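Local coordinates for protein DspB (Aggregatibacter actinomycetemcomitans, PDB 1YHT) that hydrolyses terminal beta-linked N-acetylhexosamine residues as a family 20 glycoside hydrolase and releases biofilm, probably by cutting its N-acetylglucosamine polysaccharide, at residues Val269-Ala283 against Ala323-Leu337. Numbering follows the deposited sequence.
Sequences VLNYNSYYLYIVPKA and AGAALSIWGEDAKAL. With ACY (acetic acid), chain B.
L277 O takes a nearly straight hydrogen bond from S328 N (2.8 Å, 176° at the hydrogen), while L327 CA-H leans on the same oxygen. This is the parallel pairing of the last two strands of a TIM barrel: 324-329 also pairs with 18-24, closing the ring. N271 N reaches G324 O, then the chain leaves the sheet for the short helix 274-277 and rejoins it at Y278 and I279. Water 1 fills in at this detour, hydrogen-bonded to Y272 O, A326 O and S328 OG.

The aromatic side chains sit toward the C-terminal ends of the strands, where TIM-barrel enzymes carry their active site. W330 brings its indole edge onto the Y278 ring, NE1 standing 3.0 Å above the plane over its centre, with the ring planes at 61°; S274 CB packs on the opposite face. Held between them, Y278 donates from OH to the O atom of a bound acetic acid molecule at 2.7 Å. That molecule probably comes from the crystallisation liquor, but its place is consistent with a substrate pocket. Nearby, A326 CB lies over one face of Y272, 3.6 Å from CZ, and the Y272 hydroxyl bonds to H51 ND1.

On the other side of the sheet, I279 and I329 run side by side toward helix 339-358. I329 CG2, anti to its own N, meets P281 CG at 3.8 Å. Beyond the strands, the two segments are bridged by water: water 3 donates to P281 O and W330 O and accepts from D333 N at 2.9 Å.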
loop_
_atom_site.group_PDB
_atom_site.type_symbol
_atom_site.label_atom_id
_atom_site.label_comp_id
_atom_site.label_asym_id
_atom_site.label_seq_id
_atom_site.Cartn_x
_atom_site.Cartn_y
_atom_site.Cartn_z
ATOM N N VAL A 269 -0.765 -6.365 -13.884
ATOM C CA VAL A 269 0.008 -6.695 -12.712
ATOM C C VAL A 269 1.261 -5.808 -12.649
ATOM O O VAL A 269 2.047 -5.755 -13.610
ATOM C CB VAL A 269 0.429 -8.166 -12.694
ATOM C CG1 VAL A 269 1.109 -8.477 -11.360
ATOM C CG2 VAL A 269 -0.798 -9.127 -12.937
ATOM N N LEU A 270 1.468 -5.193 -11.485
ATOM C CA LEU A 270 2.712 -4.477 -11.160
ATOM C C LEU A 270 3.548 -5.333 -10.231
ATOM O O LEU A 270 3.019 -5.958 -9.302
ATOM C CB LEU A 270 2.441 -3.116 -10.489
ATOM C CG LEU A 270 1.828 -2.023 -11.357
ATOM C CD1 LEU A 270 0.313 -2.287 -11.598
ATOM C CD2 LEU A 270 2.037 -0.647 -10.734
ATOM N N ASN A 271 4.850 -5.330 -10.484
ATOM C CA ASN A 271 5.771 -6.144 -9.766
ATOM C C ASN A 271 6.296 -5.371 -8.556
ATOM O O ASN A 271 6.991 -4.382 -8.686
ATOM C CB ASN A 271 6.920 -6.547 -10.713
ATOM C CG ASN A 271 7.903 -7.537 -10.084
ATOM O OD1 ASN A 271 7.771 -7.902 -8.917
ATOM N ND2 ASN A 271 8.888 -7.999 -10.881
ATOM N N TYR A 272 5.956 -5.845 -7.379
ATOM C CA TYR A 272 6.384 -5.229 -6.134
ATOM C C TYR A 272 7.421 -6.110 -5.411
ATOM O O TYR A 272 7.709 -5.871 -4.241
ATOM C CB TYR A 272 5.184 -4.995 -5.248
ATOM C CG TYR A 272 4.445 -3.664 -5.440
ATOM C CD1 TYR A 272 3.929 -3.293 -6.672
ATOM C CD2 TYR A 272 4.228 -2.799 -4.363
ATOM C CE1 TYR A 272 3.207 -2.097 -6.835
ATOM C CE2 TYR A 272 3.482 -1.623 -4.523
ATOM C CZ TYR A 272 2.981 -1.267 -5.769
ATOM O OH TYR A 272 2.207 -0.095 -5.971
ATOM N N ASN A 273 7.932 -7.138 -6.123
ATOM C CA ASN A 273 8.894 -8.161 -5.577
ATOM C C ASN A 273 9.570 -7.724 -4.304
ATOM O O ASN A 273 10.468 -6.894 -4.351
ATOM C CB ASN A 273 9.962 -8.481 -6.633
ATOM C CG ASN A 273 10.954 -9.572 -6.192
ATOM O OD1 ASN A 273 11.178 -9.792 -5.007
ATOM N ND2 ASN A 273 11.548 -10.240 -7.162
ATOM N N SER A 274 9.173 -8.310 -3.170
ATOM C CA SER A 274 9.677 -7.890 -1.859
ATOM C C SER A 274 11.185 -8.128 -1.696
ATOM O O SER A 274 11.851 -7.388 -1.008
ATOM C CB SER A 274 8.916 -8.571 -0.721
ATOM O OG SER A 274 9.043 -9.977 -0.819
ATOM N N TYR A 275 11.749 -9.119 -2.369
ATOM C CA TYR A 275 13.194 -9.302 -2.223
ATOM C C TYR A 275 14.023 -8.103 -2.676
ATOM O O TYR A 275 14.933 -7.690 -1.950
ATOM C CB TYR A 275 13.667 -10.546 -2.939
ATOM C CG TYR A 275 15.122 -10.851 -2.646
ATOM C CD1 TYR A 275 15.510 -11.457 -1.444
ATOM C CD2 TYR A 275 16.098 -10.493 -3.543
ATOM C CE1 TYR A 275 16.851 -11.715 -1.170
ATOM C CE2 TYR A 275 17.437 -10.773 -3.293
ATOM C CZ TYR A 275 17.796 -11.398 -2.125
ATOM O OH TYR A 275 19.133 -11.617 -1.917
ATOM N N TYR A 276 13.749 -7.574 -3.868
ATOM C CA TYR A 276 14.511 -6.436 -4.423
ATOM C C TYR A 276 13.899 -5.050 -4.170
ATOM O O TYR A 276 14.596 -4.027 -4.218
ATOM C CB TYR A 276 14.652 -6.592 -5.936
ATOM C CG TYR A 276 15.642 -7.648 -6.321
ATOM C CD1 TYR A 276 17.009 -7.434 -6.107
ATOM C CD2 TYR A 276 15.226 -8.875 -6.861
ATOM C CE1 TYR A 276 17.930 -8.387 -6.443
ATOM C CE2 TYR A 276 16.173 -9.843 -7.235
ATOM C CZ TYR A 276 17.511 -9.590 -7.009
ATOM O OH TYR A 276 18.467 -10.524 -7.330
ATOM N N LEU A 277 12.592 -5.035 -3.971
ATOM C CA LEU A 277 11.830 -3.811 -4.034
ATOM C C LEU A 277 11.198 -3.376 -2.728
ATOM O O LEU A 277 10.571 -2.326 -2.701
ATOM C CB LEU A 277 10.784 -3.899 -5.147
ATOM C CG LEU A 277 11.287 -4.306 -6.530
ATOM C CD1 LEU A 277 10.158 -4.380 -7.491
ATOM C CD2 LEU A 277 12.365 -3.394 -7.107
ATOM N N TYR A 278 11.366 -4.145 -1.662
ATOM C CA TYR A 278 11.018 -3.686 -0.301
ATOM C C TYR A 278 12.291 -3.228 0.378
ATOM O O TYR A 278 13.321 -3.902 0.288
ATOM C CB TYR A 278 10.438 -4.809 0.554
ATOM C CG TYR A 278 8.973 -5.097 0.357
ATOM C CD1 TYR A 278 8.292 -4.712 -0.808
ATOM C CD2 TYR A 278 8.273 -5.820 1.312
ATOM C CE1 TYR A 278 6.972 -4.991 -0.973
ATOM C CE2 TYR A 278 6.951 -6.142 1.115
ATOM C CZ TYR A 278 6.297 -5.705 0.003
ATOM O OH TYR A 278 4.934 -5.973 -0.124
ATOM N N ILE A 279 12.204 -2.071 1.038
ATOM C CA ILE A 279 13.227 -1.670 1.988
ATOM C C ILE A 279 12.528 -1.331 3.307
ATOM O O ILE A 279 11.457 -0.684 3.319
ATOM C CB ILE A 279 14.175 -0.525 1.422
ATOM C CG1 ILE A 279 15.295 -0.233 2.419
ATOM C CG2 ILE A 279 13.386 0.745 1.110
ATOM C CD1 ILE A 279 16.529 0.426 1.771
ATOM N N VAL A 280 13.144 -1.745 4.417
ATOM C CA VAL A 280 12.644 -1.509 5.756
ATOM C C VAL A 280 13.712 -0.731 6.550
ATOM O O VAL A 280 14.551 -1.302 7.276
ATOM C CB VAL A 280 12.219 -2.854 6.462
ATOM C CG1 VAL A 280 11.388 -2.588 7.697
ATOM C CG2 VAL A 280 11.410 -3.772 5.459
ATOM N N PRO A 281 13.706 0.586 6.398
ATOM C CA PRO A 281 14.769 1.328 7.054
ATOM C C PRO A 281 14.815 1.154 8.566
ATOM O O PRO A 281 13.790 1.139 9.273
ATOM C CB PRO A 281 14.484 2.782 6.657
ATOM C CG PRO A 281 13.723 2.642 5.372
ATOM C CD PRO A 281 12.838 1.473 5.616
ATOM N N LYS A 282 16.052 1.004 9.027
ATOM C CA LYS A 282 16.348 0.850 10.434
ATOM C C LYS A 282 17.670 1.550 10.713
ATOM O O LYS A 282 18.662 1.311 10.032
ATOM C CB LYS A 282 16.404 -0.637 10.775
ATOM C CG LYS A 282 16.651 -0.942 12.236
ATOM C CD LYS A 282 16.456 -2.438 12.503
ATOM C CE LYS A 282 17.188 -2.875 13.736
ATOM N NZ LYS A 282 16.595 -2.320 14.948
ATOM N N ALA A 283 17.669 2.434 11.710
ATOM C CA ALA A 283 18.885 3.114 12.120
ATOM C C ALA A 283 19.903 2.071 12.615
ATOM O O ALA A 283 19.558 1.154 13.336
ATOM C CB ALA A 283 18.589 4.110 13.209
ATOM N N ALA A 323 2.899 -4.506 -16.126
ATOM C CA ALA A 323 2.400 -3.141 -16.250
ATOM C C ALA A 323 3.373 -2.108 -15.608
ATOM O O ALA A 323 3.388 -0.966 -15.983
ATOM C CB ALA A 323 1.005 -3.075 -15.636
ATOM N N GLY A 324 4.240 -2.555 -14.715
ATOM C CA GLY A 324 5.097 -1.639 -13.942
ATOM C C GLY A 324 5.643 -2.267 -12.674
ATOM O O GLY A 324 5.673 -3.504 -12.551
ATOM N N ALA A 325 6.060 -1.401 -11.733
ATOM C CA ALA A 325 6.797 -1.807 -10.524
ATOM C C ALA A 325 6.894 -0.661 -9.580
ATOM O O ALA A 325 6.751 0.501 -9.980
ATOM C CB ALA A 325 8.213 -2.286 -10.882
ATOM N N ALA A 326 7.115 -0.965 -8.317
ATOM C CA ALA A 326 7.352 0.086 -7.318
ATOM C C ALA A 326 8.370 -0.349 -6.307
ATOM O O ALA A 326 8.468 -1.533 -5.999
ATOM C CB ALA A 326 6.068 0.430 -6.625
ATOM N N LEU A 327 9.143 0.610 -5.815
ATOM C CA LEU A 327 9.857 0.475 -4.552
ATOM C C LEU A 327 8.877 0.709 -3.419
ATOM O O LEU A 327 8.189 1.725 -3.432
ATOM C CB LEU A 327 10.938 1.532 -4.404
ATOM C CG LEU A 327 11.813 1.507 -3.137
ATOM C CD1 LEU A 327 12.721 0.313 -3.073
ATOM C CD2 LEU A 327 12.711 2.782 -3.052
ATOM N N SER A 328 8.905 -0.147 -2.415
ATOM C CA SER A 328 8.139 0.029 -1.192
ATOM C C SER A 328 9.068 0.321 -0.005
ATOM O O SER A 328 9.990 -0.434 0.266
ATOM C CB SER A 328 7.315 -1.248 -0.927
ATOM O OG SER A 328 6.287 -1.475 -1.907
ATOM N N ILE A 329 8.835 1.434 0.692
ATOM C CA ILE A 329 9.585 1.796 1.875
ATOM C C ILE A 329 8.670 1.640 3.062
ATOM O O ILE A 329 7.796 2.474 3.300
ATOM C CB ILE A 329 10.083 3.275 1.823
ATOM C CG1 ILE A 329 10.876 3.552 0.533
ATOM C CG2 ILE A 329 10.876 3.575 3.115
ATOM C CD1 ILE A 329 11.367 5.032 0.341
ATOM N N TRP A 330 8.913 0.593 3.828
ATOM C CA TRP A 330 8.111 0.210 4.938
ATOM C C TRP A 330 8.717 0.744 6.214
ATOM O O TRP A 330 9.946 0.802 6.361
ATOM C CB TRP A 330 7.962 -1.293 5.032
ATOM C CG TRP A 330 7.249 -1.935 3.854
ATOM C CD1 TRP A 330 7.819 -2.581 2.829
ATOM C CD2 TRP A 330 5.845 -1.991 3.640
ATOM N NE1 TRP A 330 6.858 -3.044 1.959
ATOM C CE2 TRP A 330 5.634 -2.686 2.437
ATOM C CE3 TRP A 330 4.740 -1.509 4.346
ATOM C CZ2 TRP A 330 4.370 -2.929 1.931
ATOM C CZ3 TRP A 330 3.486 -1.730 3.833
ATOM C CH2 TRP A 330 3.306 -2.427 2.640
ATOM N N GLY A 331 7.817 1.105 7.135
ATOM C CA GLY A 331 8.124 1.959 8.291
ATOM C C GLY A 331 8.356 1.320 9.640
ATOM O O GLY A 331 8.727 2.033 10.573
ATOM N N GLU A 332 8.125 0.016 9.751
ATOM C CA GLU A 332 8.106 -0.720 11.058
ATOM C C GLU A 332 9.293 -0.465 11.949
ATOM O O GLU A 332 9.176 -0.471 13.180
ATOM C CB GLU A 332 8.275 -2.251 10.918
ATOM C CG GLU A 332 7.403 -3.019 10.148
ATOM C CD GLU A 332 7.808 -3.092 8.737
ATOM O OE1 GLU A 332 8.458 -4.096 8.295
ATOM O OE2 GLU A 332 7.380 -2.146 8.092
ATOM N N ASP A 333 10.466 -0.388 11.334
ATOM C CA ASP A 333 11.731 -0.464 12.060
ATOM C C ASP A 333 12.422 0.906 12.148
ATOM O O ASP A 333 13.544 1.005 12.654
ATOM C CB ASP A 333 12.687 -1.455 11.343
ATOM C CG ASP A 333 12.341 -2.931 11.593
ATOM O OD1 ASP A 333 11.442 -3.236 12.399
ATOM O OD2 ASP A 333 12.959 -3.794 10.941
ATOM N N ALA A 334 11.762 1.942 11.605
ATOM C CA ALA A 334 12.409 3.222 11.340
ATOM C C ALA A 334 12.301 4.246 12.501
ATOM O O ALA A 334 12.559 5.433 12.307
ATOM C CB ALA A 334 11.844 3.803 10.082
ATOM N N LYS A 335 11.939 3.797 13.710
ATOM C CA LYS A 335 11.661 4.735 14.783
ATOM C C LYS A 335 12.807 5.720 15.094
ATOM O O LYS A 335 12.549 6.852 15.461
ATOM C CB LYS A 335 11.281 4.004 16.074
ATOM C CG LYS A 335 12.364 3.184 16.703
ATOM C CD LYS A 335 11.826 2.313 17.883
ATOM C CE LYS A 335 11.391 0.872 17.454
ATOM N NZ LYS A 335 11.047 -0.090 18.591
ATOM N N ALA A 336 14.056 5.286 14.993
ATOM C CA ALA A 336 15.160 6.173 15.321
ATOM C C ALA A 336 15.679 6.938 14.115
ATOM O O ALA A 336 16.684 7.628 14.208
ATOM C CB ALA A 336 16.289 5.363 15.968
ATOM N N LEU A 337 14.994 6.859 12.975
ATOM C CA LEU A 337 15.409 7.613 11.802
ATOM C C LEU A 337 14.441 8.740 11.500
ATOM O O LEU A 337 13.211 8.576 11.632
ATOM C CB LEU A 337 15.467 6.716 10.568
ATOM C CG LEU A 337 16.530 5.634 10.403
ATOM C CD1 LEU A 337 16.104 4.747 9.239
ATOM C CD2 LEU A 337 17.858 6.289 10.123
HETATM C C ACY B . 2.499 -6.565 2.348
HETATM O O ACY B . 3.703 -6.786 2.172
HETATM O OXT ACY B . 1.887 -6.855 3.410
HETATM C CH3 ACY B . 1.765 -5.886 1.242
HETATM O O HOH W 1 7.604 -3.109 -3.794
HETATM O O HOH W 2 14.595 -3.583 8.917
HETATM O O HOH W 3 11.255 0.582 8.670
HETATM O O HOH W 4 15.258 2.798 13.566
#